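Local coordinates for hypothetical protein TTHA1785 (Thermus thermophilus, PDB 2EPG), which probably joins RNA ends as a GTP-dependent, manganese-requiring RNA ligase of the RtcB family, at residues Val178-Ser183 with Pro371-Arg376; Val333-Ala338 with Val377-Leu382. All blocks are in the same frame, centred on the assembly; numbering follows the deposited sequence.

Contact 1 of 2, residues Val178-Ser183 with Pro371-Arg376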
loop_
_atom_site.group_PDB
_atom_site.type_symbol
_atom_site.label_atom_id
_atom_site.label_comp_id
_atom_site.label_asym_id
_atom_site.label_seq_id
_atom_site.Cartn_x
_atom_site.Cartn_y
_atom_site.Cartn_z
ATOM N N VAL A 178 -17.047 -0.777 -0.795
ATOM C CA VAL A 178 -16.312 -1.986 -1.113
ATOM C C VAL A 178 -15.846 -2.117 -2.552
ATOM O O VAL A 178 -14.805 -2.722 -2.797
ATOM C CB VAL A 178 -17.155 -3.239 -0.733
ATOM C CG1 VAL A 178 -16.487 -4.506 -1.248
ATOM C CG2 VAL A 178 -17.307 -3.310 0.788
ATOM N N ARG A 179 -16.625 -1.569 -3.487
ATOM C CA ARG A 179 -16.313 -1.620 -4.917
ATOM C C ARG A 179 -15.000 -0.936 -5.251
ATOM O O ARG A 179 -14.358 -1.266 -6.245
ATOM C CB ARG A 179 -17.402 -0.920 -5.739
ATOM C CG ARG A 179 -18.805 -1.498 -5.622
ATOM C CD ARG A 179 -19.266 -2.067 -6.964
ATOM N NE ARG A 179 -18.954 -1.144 -8.061
ATOM C CZ ARG A 179 -18.964 -1.483 -9.345
ATOM N NH1 ARG A 179 -18.665 -0.589 -10.274
ATOM N NH2 ARG A 179 -19.276 -2.718 -9.696
ATOM N N PHE A 180 -14.597 0.022 -4.428
ATOM C CA PHE A 180 -13.368 0.759 -4.704
ATOM C C PHE A 180 -12.183 0.459 -3.793
ATOM O O PHE A 180 -11.293 1.287 -3.571
ATOM C CB PHE A 180 -13.707 2.244 -4.741
ATOM C CG PHE A 180 -14.840 2.545 -5.681
ATOM C CD1 PHE A 180 -16.151 2.608 -5.217
ATOM C CD2 PHE A 180 -14.608 2.657 -7.049
ATOM C CE1 PHE A 180 -17.221 2.775 -6.104
ATOM C CE2 PHE A 180 -15.668 2.825 -7.944
ATOM C CZ PHE A 180 -16.976 2.885 -7.470
ATOM N N ILE A 181 -12.185 -0.752 -3.265
ATOM C CA ILE A 181 -11.087 -1.206 -2.442
ATOM C C ILE A 181 -10.450 -2.309 -3.262
ATOM O O ILE A 181 -11.159 -3.087 -3.909
ATOM C CB ILE A 181 -11.563 -1.835 -1.121
ATOM C CG1 ILE A 181 -12.440 -0.848 -0.349
ATOM C CG2 ILE A 181 -10.344 -2.244 -0.282
ATOM C CD1 ILE A 181 -13.074 -1.467 0.897
ATOM N N GLU A 182 -9.125 -2.369 -3.245
ATOM C CA GLU A 182 -8.395 -3.422 -3.939
ATOM C C GLU A 182 -8.942 -4.748 -3.376
ATOM O O GLU A 182 -9.099 -4.885 -2.157
ATOM C CB GLU A 182 -6.905 -3.299 -3.620
ATOM C CG GLU A 182 -6.033 -4.388 -4.222
ATOM C CD GLU A 182 -4.622 -4.414 -3.634
ATOM O OE1 GLU A 182 -4.204 -3.422 -2.999
ATOM O OE2 GLU A 182 -3.926 -5.441 -3.804
ATOM N N SER A 183 -9.221 -5.708 -4.259
ATOM C CA SER A 183 -9.754 -7.025 -3.877
ATOM C C SER A 183 -11.010 -6.899 -3.040
ATOM O O SER A 183 -11.310 -7.780 -2.240
ATOM C CB SER A 183 -8.718 -7.810 -3.074
ATOM O OG SER A 183 -7.616 -8.161 -3.885
ATOM N N PRO A 371 -12.410 -1.620 -11.165
ATOM C CA PRO A 371 -13.808 -1.192 -11.232
ATOM C C PRO A 371 -14.129 -0.667 -12.625
ATOM O O PRO A 371 -13.343 0.079 -13.219
ATOM C CB PRO A 371 -13.884 -0.099 -10.173
ATOM C CG PRO A 371 -12.925 -0.574 -9.148
ATOM C CD PRO A 371 -11.749 -1.070 -9.972
ATOM N N GLU A 372 -15.294 -1.059 -13.129
ATOM C CA GLU A 372 -15.761 -0.670 -14.452
ATOM C C GLU A 372 -15.658 0.828 -14.683
ATOM O O GLU A 372 -15.339 1.278 -15.787
ATOM C CB GLU A 372 -17.214 -1.111 -14.621
ATOM C CG GLU A 372 -17.708 -1.084 -16.036
ATOM C CD GLU A 372 -19.128 -1.610 -16.152
ATOM O OE1 GLU A 372 -19.443 -2.631 -15.485
ATOM O OE2 GLU A 372 -19.916 -1.008 -16.919
ATOM N N GLU A 373 -15.940 1.599 -13.640
ATOM C CA GLU A 373 -15.889 3.052 -13.729
ATOM C C GLU A 373 -14.514 3.549 -14.166
ATOM O O GLU A 373 -14.390 4.611 -14.785
ATOM C CB GLU A 373 -16.196 3.696 -12.367
ATOM C CG GLU A 373 -17.624 3.585 -11.862
ATOM C CD GLU A 373 -17.924 2.277 -11.150
ATOM O OE1 GLU A 373 -18.911 2.247 -10.379
ATOM O OE2 GLU A 373 -17.196 1.282 -11.358
ATOM N N TYR A 374 -13.490 2.776 -13.826
ATOM C CA TYR A 374 -12.099 3.135 -14.097
ATOM C C TYR A 374 -11.416 2.262 -15.135
ATOM O O TYR A 374 -10.291 2.550 -15.531
ATOM C CB TYR A 374 -11.279 2.977 -12.811
ATOM C CG TYR A 374 -11.831 3.665 -11.578
ATOM C CD1 TYR A 374 -11.494 3.202 -10.303
ATOM C CD2 TYR A 374 -12.609 4.820 -11.678
ATOM C CE1 TYR A 374 -11.904 3.873 -9.165
ATOM C CE2 TYR A 374 -13.029 5.504 -10.540
ATOM C CZ TYR A 374 -12.666 5.023 -9.287
ATOM O OH TYR A 374 -13.031 5.700 -8.159
ATOM N N ARG A 375 -12.086 1.189 -15.538
ATOM C CA ARG A 375 -11.514 0.214 -16.440
ATOM C C ARG A 375 -10.902 0.758 -17.723
ATOM O O ARG A 375 -9.902 0.225 -18.203
ATOM C CB ARG A 375 -12.549 -0.883 -16.737
ATOM C CG ARG A 375 -11.940 -2.155 -17.346
ATOM C CD ARG A 375 -12.905 -3.334 -17.288
ATOM N NE ARG A 375 -13.315 -3.634 -15.913
ATOM C CZ ARG A 375 -14.456 -4.237 -15.576
ATOM N NH1 ARG A 375 -14.738 -4.463 -14.299
ATOM N NH2 ARG A 375 -15.322 -4.609 -16.509
ATOM N N ARG A 376 -11.475 1.824 -18.271
ATOM C CA ARG A 376 -10.925 2.397 -19.491
ATOM C C ARG A 376 -9.610 3.122 -19.264
ATOM O O ARG A 376 -8.777 3.174 -20.159
ATOM C CB ARG A 376 -11.914 3.386 -20.134
ATOM C CG ARG A 376 -13.170 2.742 -20.685
ATOM C CD ARG A 376 -14.174 3.778 -21.177
ATOM N NE ARG A 376 -15.445 3.138 -21.513
ATOM C CZ ARG A 376 -16.584 3.787 -21.751
ATOM N NH1 ARG A 376 -17.690 3.105 -22.049
ATOM N NH2 ARG A 376 -16.625 5.115 -21.688
HETATM O O HOH W 1 -17.399 -3.261 -12.403
#
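Arg179 and Glu373 form the polar half of this contact, which joins the end of a 3-10 turn and the loop after it to a second loop, through a single guanidinium nitrogen. NH1 lies 2.6 Å from Glu373 OE2 in a salt bridge, with the carboxylate at the edge of the guanidinium and the two planes turned 57° apart. Its one hydrogen bond, from Arg179 NH1 to Glu373 OE1 at 2.8 Å, is weak, bent to 142° at the hydrogen. Both chains bend to meet: Arg179 at chi2 and chi3, Glu373 at chi2. A water accepts from Glu372 N at 3.1 Å and, weakly, from Arg179 NH2, so it ties the guanidinium to the backbone as well. The Phe180 ring lies beside the ion pair, its CZ edge toward Glu373 OE1; its CE2 meets Pro371 CB, and CB of Arg179 covers one face toward the rim. Phe180 CD2 packs 3.6 Å from Tyr374 CE1, the rings oblique with planes at 52°. The Tyr374 hydroxyl is satisfied by Leu334 O. The buried Glu182 carboxylate accepts from Ala338 N at OE1 and forms a salt bridge with Lys343 NZ at OE2. Within 371-376, Pro371 O accepts from Tyr374 N at 2.8 Å. The contact joins the loop following helix 164-169 to the one preceding strand 380-383; Phe180 also rests on Val333 of strand 332-347, and Tyr374 meets Phe234 of helix 228-234 edge-to-face.

Contact 2 of 2, residues Val333-Ala338 with Val377-Leu382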
loop_
_atom_site.group_PDB
_atom_site.type_symbol
_atom_site.label_atom_id
_atom_site.label_comp_id
_atom_site.label_asym_id
_atom_site.label_seq_id
_atom_site.Cartn_x
_atom_site.Cartn_y
_atom_site.Cartn_z
ATOM N N VAL A 333 -15.331 6.759 -1.657
ATOM C CA VAL A 333 -14.037 6.116 -1.750
ATOM C C VAL A 333 -13.617 6.164 -3.229
ATOM O O VAL A 333 -14.287 5.587 -4.089
ATOM C CB VAL A 333 -14.113 4.642 -1.297
ATOM C CG1 VAL A 333 -12.767 3.963 -1.505
ATOM C CG2 VAL A 333 -14.535 4.571 0.203
ATOM N N LEU A 334 -12.543 6.889 -3.527
ATOM C CA LEU A 334 -12.038 6.955 -4.892
ATOM C C LEU A 334 -11.346 5.607 -5.088
ATOM O O LEU A 334 -11.640 4.870 -6.036
ATOM C CB LEU A 334 -11.062 8.124 -5.034
ATOM C CG LEU A 334 -10.588 8.430 -6.459
ATOM C CD1 LEU A 334 -10.186 9.893 -6.547
ATOM C CD2 LEU A 334 -9.429 7.498 -6.835
ATOM N N TYR A 335 -10.429 5.282 -4.183
ATOM C CA TYR A 335 -9.773 3.969 -4.208
ATOM C C TYR A 335 -9.100 3.690 -2.863
ATOM O O TYR A 335 -8.948 4.587 -2.032
ATOM C CB TYR A 335 -8.721 3.866 -5.330
ATOM C CG TYR A 335 -8.530 2.441 -5.785
ATOM C CD1 TYR A 335 -9.610 1.700 -6.262
ATOM C CD2 TYR A 335 -7.289 1.821 -5.731
ATOM C CE1 TYR A 335 -9.448 0.373 -6.666
ATOM C CE2 TYR A 335 -7.129 0.504 -6.142
ATOM C CZ TYR A 335 -8.218 -0.209 -6.606
ATOM O OH TYR A 335 -8.067 -1.517 -7.012
ATOM N N ASP A 336 -8.697 2.443 -2.658
ATOM C CA ASP A 336 -8.007 2.031 -1.442
ATOM C C ASP A 336 -7.116 0.850 -1.841
ATOM O O ASP A 336 -7.604 -0.139 -2.391
ATOM C CB ASP A 336 -9.045 1.642 -0.370
ATOM C CG ASP A 336 -8.412 1.084 0.912
ATOM O OD1 ASP A 336 -8.841 1.498 2.010
ATOM O OD2 ASP A 336 -7.510 0.218 0.833
ATOM N N LEU A 337 -5.811 0.962 -1.594
ATOM C CA LEU A 337 -4.890 -0.108 -1.951
ATOM C C LEU A 337 -3.724 -0.257 -0.983
ATOM O O LEU A 337 -3.343 0.674 -0.281
ATOM C CB LEU A 337 -4.334 0.092 -3.374
ATOM C CG LEU A 337 -3.152 1.061 -3.569
ATOM C CD1 LEU A 337 -2.723 1.085 -5.046
ATOM C CD2 LEU A 337 -3.553 2.463 -3.106
ATOM N N ALA A 338 -3.165 -1.460 -0.964
ATOM C CA ALA A 338 -2.048 -1.805 -0.101
ATOM C C ALA A 338 -0.708 -1.366 -0.670
ATOM O O ALA A 338 -0.558 -1.245 -1.881
ATOM C CB ALA A 338 -2.031 -3.320 0.116
ATOM N N VAL A 377 -9.409 3.682 -18.078
ATOM C CA VAL A 377 -8.187 4.440 -17.836
ATOM C C VAL A 377 -7.143 3.769 -16.959
ATOM O O VAL A 377 -6.006 4.223 -16.907
ATOM C CB VAL A 377 -8.506 5.825 -17.221
ATOM C CG1 VAL A 377 -9.461 6.582 -18.118
ATOM C CG2 VAL A 377 -9.089 5.650 -15.823
ATOM N N GLY A 378 -7.521 2.689 -16.282
ATOM C CA GLY A 378 -6.581 2.001 -15.411
ATOM C C GLY A 378 -6.879 2.194 -13.923
ATOM O O GLY A 378 -7.604 3.107 -13.531
ATOM N N GLN A 379 -6.300 1.337 -13.092
ATOM C CA GLN A 379 -6.495 1.383 -11.650
ATOM C C GLN A 379 -5.844 2.610 -11.024
ATOM O O GLN A 379 -4.745 2.998 -11.401
ATOM C CB GLN A 379 -5.861 0.137 -11.014
ATOM C CG GLN A 379 -5.989 0.042 -9.475
ATOM C CD GLN A 379 -4.895 -0.812 -8.894
ATOM O OE1 GLN A 379 -4.851 -2.028 -9.106
ATOM N NE2 GLN A 379 -3.979 -0.179 -8.189
ATOM N N PRO A 380 -6.516 3.239 -10.049
ATOM C CA PRO A 380 -5.901 4.409 -9.415
ATOM C C PRO A 380 -4.685 3.919 -8.599
ATOM O O PRO A 380 -4.697 2.812 -8.048
ATOM C CB PRO A 380 -7.007 4.938 -8.486
ATOM C CG PRO A 380 -8.290 4.447 -9.124
ATOM C CD PRO A 380 -7.918 3.062 -9.619
ATOM N N VAL A 381 -3.640 4.737 -8.532
ATOM C CA VAL A 381 -2.453 4.404 -7.758
ATOM C C VAL A 381 -2.284 5.608 -6.857
ATOM O O VAL A 381 -2.098 6.733 -7.336
ATOM C CB VAL A 381 -1.200 4.247 -8.645
ATOM C CG1 VAL A 381 0.048 4.085 -7.762
ATOM C CG2 VAL A 381 -1.356 3.037 -9.554
ATOM N N LEU A 382 -2.354 5.367 -5.553
ATOM C CA LEU A 382 -2.271 6.440 -4.567
ATOM C C LEU A 382 -0.859 6.523 -4.027
ATOM O O LEU A 382 -0.356 5.581 -3.416
ATOM C CB LEU A 382 -3.276 6.167 -3.435
ATOM C CG LEU A 382 -4.686 5.821 -3.949
ATOM C CD1 LEU A 382 -5.639 5.494 -2.792
ATOM C CD2 LEU A 382 -5.214 6.990 -4.778
#
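Strands 333-338 and 380-382 cross at 64° with their axes 7.3 Å apart at closest approach and no hydrogen bond between them, so the contact is made mainly by side chains. Pro380 CD sits over the face of the Tyr335 ring, 4.0 Å from its centroid and 12° off the normal, a CH-pi contact. Pro380 CB also touches Tyr335 CB and, at 3.9 Å, Leu334 CD2. Farther out on the phenol, Gln379 CG comes within 3.6 Å of Tyr335 CE2, the amide and ring planes only 23° apart. That amide is held from both ends: NE2 donates to Pro380 O in a nearly straight bond of 3.1 Å and to Arg361 O, and OE1 accepts weakly from Phe363 N. Leu337, with CG in the crowded position between N and the carbonyl carbon, sets CD2 3.6 Å from Leu382 CG, while its CD1 meets Gln379 NE2. Leu382 CD1 reaches back to Tyr335 O. Asp336, its CB directed away from 377-382, is held by Arg112 and Arg308. Leu334 and Tyr335 both pair with Leu113, a classic beta bulge in strand 332-347; the arrangement is a buried packing of two strands crossing without hydrogen bonds, tied to the predicted GMP site by the hydrogen bond between Leu382 O and His339 NE2.

How the contacts relate
The two contacts lie 8 Å apart between centres and are built on adjoining elements: 371-376 runs straight into 377-382, and 178-183 lies along 333-338, where Glu182 N and Asp336 O, 2.8 Å apart, make a probable hydrogen bond. Chemistry follows depth. Contact 1 is partly buried, with charged groups and a water on its exposed side and the buried rings of Phe180 and Tyr374 beside them; contact 2 is wholly buried, larger (363 against 253 Å²) and largely apolar, without a hydrogen bond across it. Contact 1 joins two largely irregular segments away from the annotated sites, whereas contact 2 packs a strand against a strand and the loop leading into it, beside predicted GMP-binding positions.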